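PDB 6NAB: prolyl-tRNA synthetase from Naegleria fowleri, which probably charges tRNA(Pro) with proline in an ATP-dependent reaction that passes through a prolyl-adenylate intermediate. Local coordinates for residues N50-W55 and E164-E169; A100-S105 and I114-T119; V157-S162 and R274-M279. All coordinates share one frame; numbering follows the deposited sequence.

Overall arrangement
From the N terminus, residues 50-55 of helix 49-68 come first. Strand residues 164-169 meet them after a loop of 108 residues, which interaction 1 closes. Interaction 2 is nested inside that loop: it closes a short hairpin between 100-105 and 114-119. Interaction 3 opens at 157-162, before interaction 1 has closed, and ends at residues 274-279, so 1 and 3 cross. Interactions 2 and 3 follow in series. Interactions 1 and 3 lie about 10 Å apart, centre to centre, and both touch AMP. Interactions 1 and 2 both touch the second subunit and the bound proline. Interaction 1 ties helix 49-68 to strand 164-174, interaction 3 a loop to helix 274-283, and interaction 2 pairs the hairpin strands.

Interaction 1 of 3, residues N50-W55 and E164-E169; sequences NCWFVW and EFYWQE. With AMP (adenosine monophosphate), chain M; PRO (proline), chain N.
The indole of W55 rests against strand backbone, with CZ2 3.6 Å from W167 CA. Its N-H reaches the same strand through water 1. The water accepts from W55 NE1 at 3.0 Å and donates to W167 O at 2.9 Å. The water lies in the indole plane at the ring edge. CG of W55 is anti to the backbone N (chi1 -176°), which carries the ring out from the helix to the strand.

W52 makes the aromatic pair of the contact. The edge of its six-membered ring points at the face of Y166 in a T-shaped pair. The centroids are 5.4 Å apart and the planes stand at 87°. CZ3 and CH2 make the touch, with W52 CZ3 4.0 Å from Y166 CD2 and CH2 over the face of Y166. W55 CD1 lies over the rim of one W52 face, so the two indoles pack together on the helix.

F165 and W167 point to the other side of the strand, into the active site. The F165 ring is covered on one face by the adenine of AMP, with AMP C5 3.5 Å above its plane. W167 turns an edge to both ligands, and its CH2 lies 3.5 Å from PRO OXT. The strand therefore has helix side chains behind it and ligands in front.

The arrangement is consistent with the class II synthetase core, where helix 49-68 would be the motif 1 helix and strand 164-174 part of motif 2. M75 of the second subunit packs on W52 and Y166, so the contact also borders the dimer interface. Strand 164-174 runs antiparallel between strands 140-149 and 261-272. Helix 49-68 lies behind it, with C51 and V54 against L276 of helix 274-283.

Interaction 2 of 3, residues A100-S105 and I114-T119; sequences AWVTKS and IALRPT. With PRO (proline), chain N.
W101 turns CG opposite its carbonyl carbon (chi1 -71°) and twists its ring by a chi2 of 93°, which lays the indole over A115. A115 CB sits 3.7 Å from the centroid of the six-membered ring. It is only 10° off the ring normal, a CH-pi contact over the face. The rim atom W101 CE3 also meets I114 C at 3.5 Å.

The two segments form an antiparallel hairpin ladder. V102 and I114 are a hydrogen-bonded pair. V102 N donates to I114 O at 2.7 Å, and I114 N returns a bond to V102 O at 3.1 Å. W101 and A115 are the adjoining non-hydrogen-bonded pair. L116 N then donates to A100 O at 2.9 Å. The return bond is replaced by water 2, which accepts from A100 N and donates to L116 O. The strands part here, and the water spans the wider gap.

W101 and A115 share one face of the sheet. V102 and I114 point to the other, where V102 CB meets I114 CG1. L116 reaches both neighbours with its branches: CD1 touches A100 CB, and CD2 lies 4.0 Å from V102 CG2.

Beyond L116 the chain leaves the strand and enters the active site. There T119 OG1 accepts a hydrogen bond from the N of the bound proline at 2.8 Å. T119 OG1 is also bonded to E121, which holds the ligand too. The hairpin thus leads from the subunit interface to the amino acid pocket.

Strand 108-116 lies between strands 79-81 and 100-105, antiparallel to both. Strand 100-105 is outermost within its own chain, but it pairs with an antiparallel strand of the second subunit, which joins the sheets of the two subunits into one.

Interaction 3 of 3, residues V157-S162 and R274-M279; sequences VPFIRS and RTLGVM. With AMP (adenosine monophosphate), chain M.
R274 reaches across to the carbonyl of I160, consistent with the motif 3 arginine and motif 2 loop of class II synthetases. Two hydrogen bonds hold one oxygen side-on. R274 NE donates to I160 O at 2.9 Å, in the carbonyl plane and on a lone pair. R274 NH2 donates to the same I160 O at 3.1 Å, from a position tilted out of that plane. The oxygen lies in the guanidinium plane, so the paired bonds fix the rotation of the group. The chain bends at chi3 (-67°) to bring it there.

The guanidinium faces the ligand. AMP N9 lies 3.8 Å above its plane, over its centre. F165 covers the opposite face of the adenine. S162 reads the base edge: S162 O accepts from AMP N6 at 3.0 Å, and S162 N gives a weak bond to AMP N1.

R161 NH2 lies near R274 NH2. R161 is also salt-bridged to E152 and the C-terminal carboxylate of Y513, which probably offset its charge. Water 3 accepts from R274 NH2 and, weakly, from R161 NH1.

V157 and R161 pair through two backbone hydrogen bonds. With I160 also facing V157, the turn resembles a classic beta bulge.

Packing completes the joint. L276 CB sits over the face of F159, 4.1 Å from the ring centroid. I160 CD1 meets V278 CG2 at 3.8 Å. G277 has no side chain, and F159 CB comes 3.4 Å from G277 N. I160 CD1 also meets helix backbone, 3.6 Å from V278 N.

Interaction 1 of 3, residues N50-W55 and E164-E169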
loop_
_atom_site.group_PDB
_atom_site.type_symbol
_atom_site.label_atom_id
_atom_site.label_comp_id
_atom_site.label_asym_id
_atom_site.label_seq_id
_atom_site.Cartn_x
_atom_site.Cartn_y
_atom_site.Cartn_z
ATOM N N ASN B 50 -12.284 9.619 -3.060
ATOM C CA ASN B 50 -11.774 10.722 -3.874
ATOM C C ASN B 50 -10.447 11.226 -3.340
ATOM O O ASN B 50 -9.611 11.743 -4.094
ATOM C CB ASN B 50 -12.792 11.855 -3.887
ATOM C CG ASN B 50 -14.112 11.427 -4.461
ATOM O OD1 ASN B 50 -14.227 10.327 -4.994
ATOM N ND2 ASN B 50 -15.124 12.271 -4.330
ATOM N N CYS B 51 -10.254 11.093 -2.039
ATOM C CA CYS B 51 -9.042 11.543 -1.384
ATOM C C CYS B 51 -7.904 10.547 -1.577
ATOM O O CYS B 51 -6.792 10.925 -1.952
ATOM C CB CYS B 51 -9.355 11.743 0.094
ATOM S SG CYS B 51 -7.933 11.956 1.153
ATOM N N TRP B 52 -8.160 9.269 -1.285
ATOM C CA TRP B 52 -7.127 8.253 -1.468
ATOM C C TRP B 52 -6.685 8.161 -2.925
ATOM O O TRP B 52 -5.525 7.829 -3.206
ATOM C CB TRP B 52 -7.641 6.905 -0.965
ATOM C CG TRP B 52 -6.572 5.899 -0.779
ATOM C CD1 TRP B 52 -6.418 4.729 -1.465
ATOM C CD2 TRP B 52 -5.499 5.967 0.162
ATOM N NE1 TRP B 52 -5.296 4.065 -1.013
ATOM C CE2 TRP B 52 -4.723 4.805 -0.007
ATOM C CE3 TRP B 52 -5.125 6.897 1.141
ATOM C CZ2 TRP B 52 -3.589 4.545 0.768
ATOM C CZ3 TRP B 52 -4.004 6.639 1.907
ATOM C CH2 TRP B 52 -3.249 5.464 1.715
ATOM N N PHE B 53 -7.580 8.488 -3.858
ATOM C CA PHE B 53 -7.201 8.536 -5.266
ATOM C C PHE B 53 -6.029 9.487 -5.505
ATOM O O PHE B 53 -5.158 9.204 -6.341
ATOM C CB PHE B 53 -8.408 8.943 -6.116
ATOM C CG PHE B 53 -8.108 9.014 -7.585
ATOM C CD1 PHE B 53 -8.313 7.907 -8.405
ATOM C CD2 PHE B 53 -7.598 10.185 -8.148
ATOM C CE1 PHE B 53 -8.018 7.963 -9.764
ATOM C CE2 PHE B 53 -7.292 10.245 -9.495
ATOM C CZ PHE B 53 -7.511 9.137 -10.307
ATOM N N VAL B 54 -6.006 10.637 -4.818
ATOM C CA VAL B 54 -4.889 11.570 -4.976
ATOM C C VAL B 54 -3.583 10.912 -4.542
ATOM O O VAL B 54 -2.556 11.012 -5.227
ATOM C CB VAL B 54 -5.151 12.870 -4.192
ATOM C CG1 VAL B 54 -3.916 13.817 -4.263
ATOM C CG2 VAL B 54 -6.402 13.562 -4.730
ATOM N N TRP B 55 -3.599 10.222 -3.403
ATOM C CA TRP B 55 -2.361 9.596 -2.935
ATOM C C TRP B 55 -1.949 8.436 -3.834
ATOM O O TRP B 55 -0.756 8.230 -4.073
ATOM C CB TRP B 55 -2.499 9.130 -1.488
ATOM C CG TRP B 55 -1.221 8.559 -0.901
ATOM C CD1 TRP B 55 -1.041 7.283 -0.431
ATOM C CD2 TRP B 55 0.037 9.238 -0.701
ATOM N NE1 TRP B 55 0.243 7.127 0.044
ATOM C CE2 TRP B 55 0.929 8.305 -0.115
ATOM C CE3 TRP B 55 0.498 10.530 -0.971
ATOM C CZ2 TRP B 55 2.254 8.625 0.205
ATOM C CZ3 TRP B 55 1.837 10.855 -0.640
ATOM C CH2 TRP B 55 2.686 9.908 -0.056
ATOM N N GLU B 164 -1.159 8.988 12.781
ATOM C CA GLU B 164 -0.816 7.975 11.793
ATOM C C GLU B 164 -0.829 8.677 10.447
ATOM O O GLU B 164 -1.768 9.419 10.151
ATOM C CB GLU B 164 -1.798 6.790 11.780
ATOM C CG GLU B 164 -1.474 5.787 10.673
ATOM C CD GLU B 164 -2.508 4.667 10.546
ATOM O OE1 GLU B 164 -3.651 4.841 11.021
ATOM O OE2 GLU B 164 -2.164 3.609 9.974
ATOM N N PHE B 165 0.215 8.479 9.654
ATOM C CA PHE B 165 0.213 8.986 8.290
ATOM C C PHE B 165 0.834 7.943 7.368
ATOM O O PHE B 165 1.407 6.944 7.813
ATOM C CB PHE B 165 0.913 10.359 8.189
ATOM C CG PHE B 165 2.360 10.383 8.670
ATOM C CD1 PHE B 165 3.407 10.244 7.773
ATOM C CD2 PHE B 165 2.658 10.639 9.995
ATOM C CE1 PHE B 165 4.728 10.327 8.197
ATOM C CE2 PHE B 165 3.992 10.720 10.439
ATOM C CZ PHE B 165 5.021 10.555 9.533
ATOM N N TYR B 166 0.678 8.179 6.072
ATOM C CA TYR B 166 1.096 7.265 5.025
ATOM C C TYR B 166 2.150 7.968 4.193
ATOM O O TYR B 166 2.046 9.170 3.943
ATOM C CB TYR B 166 -0.111 6.831 4.165
ATOM C CG TYR B 166 -1.242 6.391 5.063
ATOM C CD1 TYR B 166 -1.258 5.124 5.619
ATOM C CD2 TYR B 166 -2.239 7.284 5.438
ATOM C CE1 TYR B 166 -2.265 4.732 6.479
ATOM C CE2 TYR B 166 -3.259 6.903 6.304
ATOM C CZ TYR B 166 -3.260 5.630 6.822
ATOM O OH TYR B 166 -4.255 5.250 7.681
ATOM N N TRP B 167 3.177 7.228 3.798
ATOM C CA TRP B 167 4.289 7.835 3.081
ATOM C C TRP B 167 4.959 6.778 2.210
ATOM O O TRP B 167 4.559 5.608 2.191
ATOM C CB TRP B 167 5.258 8.504 4.079
ATOM C CG TRP B 167 6.153 7.580 4.909
ATOM C CD1 TRP B 167 6.142 6.196 4.953
ATOM C CD2 TRP B 167 7.208 7.994 5.788
ATOM N NE1 TRP B 167 7.132 5.742 5.809
ATOM C CE2 TRP B 167 7.801 6.822 6.324
ATOM C CE3 TRP B 167 7.717 9.248 6.172
ATOM C CZ2 TRP B 167 8.862 6.872 7.235
ATOM C CZ3 TRP B 167 8.765 9.293 7.072
ATOM C CH2 TRP B 167 9.322 8.115 7.607
ATOM N N GLN B 168 5.956 7.211 1.455
ATOM C CA GLN B 168 7.047 6.345 1.054
ATOM C C GLN B 168 8.291 6.785 1.809
ATOM O O GLN B 168 8.464 7.966 2.115
ATOM C CB GLN B 168 7.301 6.372 -0.464
ATOM C CG GLN B 168 7.568 7.753 -1.081
ATOM C CD GLN B 168 8.981 8.313 -0.795
ATOM O OE1 GLN B 168 9.153 9.527 -0.649
ATOM N NE2 GLN B 168 9.978 7.431 -0.692
ATOM N N GLU B 169 9.131 5.819 2.157
ATOM C CA GLU B 169 10.458 6.103 2.685
ATOM C C GLU B 169 11.470 5.316 1.857
ATOM O O GLU B 169 11.328 4.096 1.684
ATOM C CB GLU B 169 10.547 5.773 4.183
ATOM C CG GLU B 169 10.186 4.311 4.574
ATOM C CD GLU B 169 10.294 4.076 6.086
ATOM O OE1 GLU B 169 9.374 3.442 6.653
ATOM O OE2 GLU B 169 11.311 4.503 6.698
HETATM P P AMP M . 10.502 14.713 8.805
HETATM O O1P AMP M . 11.065 13.448 9.579
HETATM O O2P AMP M . 9.915 15.882 9.655
HETATM O O3P AMP M . 11.568 15.166 7.812
HETATM O "O5'" AMP M . 9.321 14.269 7.827
HETATM C "C5'" AMP M . 9.469 13.183 6.916
HETATM C "C4'" AMP M . 8.317 13.130 5.947
HETATM O "O4'" AMP M . 7.097 12.863 6.690
HETATM C "C3'" AMP M . 8.076 14.430 5.186
HETATM O "O3'" AMP M . 7.592 14.142 3.873
HETATM C "C2'" AMP M . 7.001 15.128 6.031
HETATM O "O2'" AMP M . 6.197 16.025 5.307
HETATM C "C1'" AMP M . 6.191 13.946 6.562
HETATM N N9 AMP M . 5.579 14.148 7.884
HETATM C C8 AMP M . 6.239 14.286 9.077
HETATM N N7 AMP M . 5.456 14.250 10.131
HETATM C C5 AMP M . 4.191 14.089 9.593
HETATM C C6 AMP M . 2.918 13.951 10.185
HETATM N N6 AMP M . 2.709 13.936 11.507
HETATM N N1 AMP M . 1.854 13.796 9.361
HETATM C C2 AMP M . 2.061 13.776 8.041
HETATM N N3 AMP M . 3.215 13.889 7.368
HETATM C C4 AMP M . 4.245 14.040 8.206
HETATM N N PRO N . 13.230 8.599 7.495
HETATM C CA PRO N . 13.342 10.032 7.195
HETATM C C PRO N . 12.385 10.869 8.043
HETATM O O PRO N . 12.331 12.099 7.905
HETATM C CB PRO N . 12.976 10.116 5.705
HETATM C CG PRO N . 12.114 8.879 5.463
HETATM C CD PRO N . 12.733 7.825 6.339
HETATM O OXT PRO N . 11.661 10.332 8.893
HETATM O O HOH W 1 1.796 4.993 1.397
#

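Interaction 2 of 3, residues A100-S105 and I114-T119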
loop_
_atom_site.group_PDB
_atom_site.type_symbol
_atom_site.label_atom_id
_atom_site.label_comp_id
_atom_site.label_asym_id
_atom_site.label_seq_id
_atom_site.Cartn_x
_atom_site.Cartn_y
_atom_site.Cartn_z
ATOM N N ALA B 100 5.015 5.154 19.956
ATOM C CA ALA B 100 3.923 4.400 20.568
ATOM C C ALA B 100 4.374 2.974 20.883
ATOM O O ALA B 100 5.010 2.319 20.057
ATOM C CB ALA B 100 2.704 4.364 19.639
ATOM N N TRP B 101 4.024 2.495 22.072
ATOM C CA TRP B 101 4.506 1.218 22.578
ATOM C C TRP B 101 3.355 0.245 22.772
ATOM O O TRP B 101 2.378 0.562 23.457
ATOM C CB TRP B 101 5.245 1.393 23.902
ATOM C CG TRP B 101 6.562 2.051 23.752
ATOM C CD1 TRP B 101 6.838 3.385 23.858
ATOM C CD2 TRP B 101 7.796 1.405 23.448
ATOM N NE1 TRP B 101 8.179 3.603 23.648
ATOM C CE2 TRP B 101 8.789 2.401 23.397
ATOM C CE3 TRP B 101 8.160 0.073 23.222
ATOM C CZ2 TRP B 101 10.123 2.110 23.131
ATOM C CZ3 TRP B 101 9.486 -0.213 22.951
ATOM C CH2 TRP B 101 10.453 0.803 22.911
ATOM N N VAL B 102 3.503 -0.946 22.196
ATOM C CA VAL B 102 2.601 -2.067 22.437
ATOM C C VAL B 102 3.095 -2.799 23.670
ATOM O O VAL B 102 4.240 -3.266 23.700
ATOM C CB VAL B 102 2.561 -3.018 21.228
ATOM C CG1 VAL B 102 1.706 -4.243 21.558
ATOM C CG2 VAL B 102 2.061 -2.304 19.995
ATOM N N THR B 103 2.235 -2.916 24.686
ATOM C CA THR B 103 2.621 -3.528 25.949
ATOM C C THR B 103 1.719 -4.672 26.390
ATOM O O THR B 103 2.026 -5.310 27.400
ATOM C CB THR B 103 2.664 -2.488 27.082
ATOM O OG1 THR B 103 1.334 -2.051 27.371
ATOM C CG2 THR B 103 3.523 -1.278 26.678
ATOM N N LYS B 104 0.614 -4.938 25.692
ATOM C CA LYS B 104 -0.308 -5.992 26.092
ATOM C C LYS B 104 -0.852 -6.689 24.857
ATOM O O LYS B 104 -0.972 -6.086 23.785
ATOM C CB LYS B 104 -1.537 -5.468 26.866
ATOM C CG LYS B 104 -1.346 -4.964 28.281
ATOM C CD LYS B 104 -2.732 -4.694 28.892
ATOM C CE LYS B 104 -2.674 -4.220 30.343
ATOM N NZ LYS B 104 -2.876 -5.319 31.339
ATOM N N SER B 105 -1.178 -7.970 25.030
ATOM C CA SER B 105 -1.956 -8.742 24.068
ATOM C C SER B 105 -3.075 -9.410 24.846
ATOM O O SER B 105 -2.835 -9.954 25.933
ATOM C CB SER B 105 -1.113 -9.794 23.328
ATOM O OG SER B 105 -0.693 -10.826 24.202
ATOM N N ILE B 114 7.110 -3.681 22.534
ATOM C CA ILE B 114 7.643 -3.354 21.219
ATOM C C ILE B 114 6.972 -2.079 20.735
ATOM O O ILE B 114 5.845 -1.755 21.124
ATOM C CB ILE B 114 7.452 -4.497 20.188
ATOM C CG1 ILE B 114 5.970 -4.805 20.023
ATOM C CG2 ILE B 114 8.256 -5.747 20.590
ATOM C CD1 ILE B 114 5.705 -5.973 19.116
ATOM N N ALA B 115 7.683 -1.353 19.887
ATOM C CA ALA B 115 7.293 -0.026 19.448
ATOM C C ALA B 115 6.752 -0.059 18.024
ATOM O O ALA B 115 7.124 -0.917 17.219
ATOM C CB ALA B 115 8.491 0.923 19.528
ATOM N N LEU B 116 5.884 0.899 17.713
ATOM C CA LEU B 116 5.430 1.120 16.348
ATOM C C LEU B 116 6.408 2.049 15.636
ATOM O O LEU B 116 6.872 3.037 16.215
ATOM C CB LEU B 116 4.023 1.724 16.336
ATOM C CG LEU B 116 2.930 0.956 17.081
ATOM C CD1 LEU B 116 1.581 1.646 16.897
ATOM C CD2 LEU B 116 2.884 -0.476 16.578
ATOM N N ARG B 117 6.710 1.730 14.386
ATOM C CA ARG B 117 7.719 2.456 13.633
ATOM C C ARG B 117 7.361 3.939 13.518
ATOM O O ARG B 117 6.265 4.278 13.033
ATOM C CB ARG B 117 7.906 1.842 12.235
ATOM C CG ARG B 117 6.812 2.098 11.218
ATOM C CD ARG B 117 7.045 1.402 9.873
ATOM N NE ARG B 117 5.730 1.111 9.315
ATOM C CZ ARG B 117 5.403 0.056 8.587
ATOM N NH1 ARG B 117 6.306 -0.872 8.259
ATOM N NH2 ARG B 117 4.138 -0.064 8.194
ATOM N N PRO B 118 8.218 4.838 13.972
ATOM C CA PRO B 118 8.053 6.267 13.636
ATOM C C PRO B 118 8.720 6.602 12.314
ATOM O O PRO B 118 8.495 7.678 11.743
ATOM C CB PRO B 118 8.730 6.967 14.816
ATOM C CG PRO B 118 9.839 6.038 15.175
ATOM C CD PRO B 118 9.310 4.631 14.938
ATOM N N THR B 119 9.586 5.687 11.863
ATOM C CA THR B 119 10.445 5.744 10.679
ATOM C C THR B 119 11.289 4.476 10.752
ATOM O O THR B 119 11.426 3.923 11.845
ATOM C CB THR B 119 11.320 7.015 10.634
ATOM O OG1 THR B 119 12.146 6.982 9.456
ATOM C CG2 THR B 119 12.209 7.142 11.889
HETATM N N PRO N . 13.230 8.599 7.495
HETATM C CA PRO N . 13.342 10.032 7.195
HETATM C C PRO N . 12.385 10.869 8.043
HETATM O O PRO N . 12.331 12.099 7.905
HETATM C CB PRO N . 12.976 10.116 5.705
HETATM C CG PRO N . 12.114 8.879 5.463
HETATM C CD PRO N . 12.733 7.825 6.339
HETATM O OXT PRO N . 11.661 10.332 8.893
HETATM O O HOH W 2 5.480 5.109 17.103
#

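Interaction 3 of 3, residues V157-S162 and R274-M279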
loop_
_atom_site.group_PDB
_atom_site.type_symbol
_atom_site.label_atom_id
_atom_site.label_comp_id
_atom_site.label_asym_id
_atom_site.label_seq_id
_atom_site.Cartn_x
_atom_site.Cartn_y
_atom_site.Cartn_z
ATOM N N VAL B 157 -3.402 18.150 12.772
ATOM C CA VAL B 157 -3.990 18.878 11.660
ATOM C C VAL B 157 -4.276 17.865 10.559
ATOM O O VAL B 157 -3.367 17.138 10.141
ATOM C CB VAL B 157 -3.078 20.001 11.132
ATOM C CG1 VAL B 157 -3.719 20.655 9.920
ATOM C CG2 VAL B 157 -2.805 21.033 12.224
ATOM N N PRO B 158 -5.514 17.760 10.068
ATOM C CA PRO B 158 -5.807 16.771 9.021
ATOM C C PRO B 158 -4.801 16.880 7.877
ATOM O O PRO B 158 -4.490 17.981 7.407
ATOM C CB PRO B 158 -7.227 17.138 8.571
ATOM C CG PRO B 158 -7.862 17.823 9.793
ATOM C CD PRO B 158 -6.699 18.561 10.452
ATOM N N PHE B 159 -4.275 15.724 7.454
ATOM C CA PHE B 159 -3.240 15.589 6.423
ATOM C C PHE B 159 -1.882 16.166 6.831
ATOM O O PHE B 159 -0.872 15.464 6.739
ATOM C CB PHE B 159 -3.667 16.244 5.107
ATOM C CG PHE B 159 -4.924 15.677 4.529
ATOM C CD1 PHE B 159 -5.018 14.316 4.232
ATOM C CD2 PHE B 159 -6.000 16.504 4.246
ATOM C CE1 PHE B 159 -6.187 13.784 3.683
ATOM C CE2 PHE B 159 -7.169 15.983 3.693
ATOM C CZ PHE B 159 -7.258 14.613 3.415
ATOM N N ILE B 160 -1.847 17.445 7.236
ATOM C CA ILE B 160 -0.577 18.117 7.530
ATOM C C ILE B 160 0.139 17.432 8.688
ATOM O O ILE B 160 1.349 17.183 8.632
ATOM C CB ILE B 160 -0.802 19.616 7.833
ATOM C CG1 ILE B 160 -1.436 20.361 6.644
ATOM C CG2 ILE B 160 0.523 20.271 8.294
ATOM C CD1 ILE B 160 -0.614 20.308 5.333
ATOM N N ARG B 161 -0.592 17.127 9.767
ATOM C CA ARG B 161 0.066 16.598 10.968
ATOM C C ARG B 161 -0.894 15.607 11.633
ATOM O O ARG B 161 -1.673 15.979 12.513
ATOM C CB ARG B 161 0.476 17.710 11.928
ATOM C CG ARG B 161 1.240 17.207 13.157
ATOM C CD ARG B 161 1.660 18.327 14.110
ATOM N NE ARG B 161 2.464 19.353 13.440
ATOM C CZ ARG B 161 3.736 19.200 13.081
ATOM N NH1 ARG B 161 4.374 18.061 13.319
ATOM N NH2 ARG B 161 4.367 20.186 12.463
ATOM N N SER B 162 -0.831 14.348 11.199
ATOM C CA SER B 162 -1.646 13.294 11.787
ATOM C C SER B 162 -0.754 12.324 12.557
ATOM O O SER B 162 0.444 12.197 12.280
ATOM C CB SER B 162 -2.468 12.561 10.714
ATOM O OG SER B 162 -1.646 12.042 9.684
ATOM N N ARG B 274 0.908 14.431 3.838
ATOM C CA ARG B 274 0.904 15.877 4.039
ATOM C C ARG B 274 0.676 16.616 2.718
ATOM O O ARG B 274 0.046 17.685 2.697
ATOM C CB ARG B 274 2.230 16.298 4.682
ATOM C CG ARG B 274 2.486 17.794 4.694
ATOM C CD ARG B 274 3.754 18.124 5.498
ATOM N NE ARG B 274 3.592 17.829 6.920
ATOM C CZ ARG B 274 4.571 17.935 7.814
ATOM N NH1 ARG B 274 5.782 18.328 7.419
ATOM N NH2 ARG B 274 4.339 17.641 9.096
ATOM N N THR B 275 1.173 16.044 1.613
ATOM C CA THR B 275 0.962 16.577 0.264
ATOM C C THR B 275 -0.485 16.965 0.014
ATOM O O THR B 275 -0.760 18.004 -0.600
ATOM C CB THR B 275 1.372 15.552 -0.796
ATOM O OG1 THR B 275 0.721 14.287 -0.534
ATOM C CG2 THR B 275 2.902 15.374 -0.821
ATOM N N LEU B 276 -1.420 16.107 0.425
ATOM C CA LEU B 276 -2.833 16.380 0.178
ATOM C C LEU B 276 -3.287 17.632 0.917
ATOM O O LEU B 276 -4.041 18.447 0.372
ATOM C CB LEU B 276 -3.681 15.182 0.596
ATOM C CG LEU B 276 -3.839 14.049 -0.427
ATOM C CD1 LEU B 276 -2.525 13.396 -0.793
ATOM C CD2 LEU B 276 -4.813 13.023 0.094
ATOM N N GLY B 277 -2.851 17.796 2.169
ATOM C CA GLY B 277 -3.234 18.982 2.914
ATOM C C GLY B 277 -2.717 20.256 2.276
ATOM O O GLY B 277 -3.437 21.256 2.185
ATOM N N VAL B 278 -1.468 20.233 1.812
ATOM C CA VAL B 278 -0.900 21.393 1.126
ATOM C C VAL B 278 -1.698 21.699 -0.136
ATOM O O VAL B 278 -2.045 22.854 -0.410
ATOM C CB VAL B 278 0.587 21.151 0.817
ATOM C CG1 VAL B 278 1.141 22.283 -0.058
ATOM C CG2 VAL B 278 1.381 21.048 2.139
ATOM N N MET B 279 -1.997 20.661 -0.923
ATOM C CA MET B 279 -2.799 20.837 -2.131
ATOM C C MET B 279 -4.115 21.558 -1.834
ATOM O O MET B 279 -4.520 22.477 -2.559
ATOM C CB MET B 279 -3.061 19.467 -2.767
ATOM C CG MET B 279 -3.937 19.502 -4.002
ATOM S SD MET B 279 -4.477 17.850 -4.469
ATOM C CE MET B 279 -5.845 17.605 -3.327
HETATM P P AMP M . 10.502 14.713 8.805
HETATM O O1P AMP M . 11.065 13.448 9.579
HETATM O O2P AMP M . 9.915 15.882 9.655
HETATM O O3P AMP M . 11.568 15.166 7.812
HETATM O "O5'" AMP M . 9.321 14.269 7.827
HETATM C "C5'" AMP M . 9.469 13.183 6.916
HETATM C "C4'" AMP M . 8.317 13.130 5.947
HETATM O "O4'" AMP M . 7.097 12.863 6.690
HETATM C "C3'" AMP M . 8.076 14.430 5.186
HETATM O "O3'" AMP M . 7.592 14.142 3.873
HETATM C "C2'" AMP M . 7.001 15.128 6.031
HETATM O "O2'" AMP M . 6.197 16.025 5.307
HETATM C "C1'" AMP M . 6.191 13.946 6.562
HETATM N N9 AMP M . 5.579 14.148 7.884
HETATM C C8 AMP M . 6.239 14.286 9.077
HETATM N N7 AMP M . 5.456 14.250 10.131
HETATM C C5 AMP M . 4.191 14.089 9.593
HETATM C C6 AMP M . 2.918 13.951 10.185
HETATM N N6 AMP M . 2.709 13.936 11.507
HETATM N N1 AMP M . 1.854 13.796 9.361
HETATM C C2 AMP M . 2.061 13.776 8.041
HETATM N N3 AMP M . 3.215 13.889 7.368
HETATM C C4 AMP M . 4.245 14.040 8.206
HETATM O O HOH W 3 6.693 17.975 10.820
#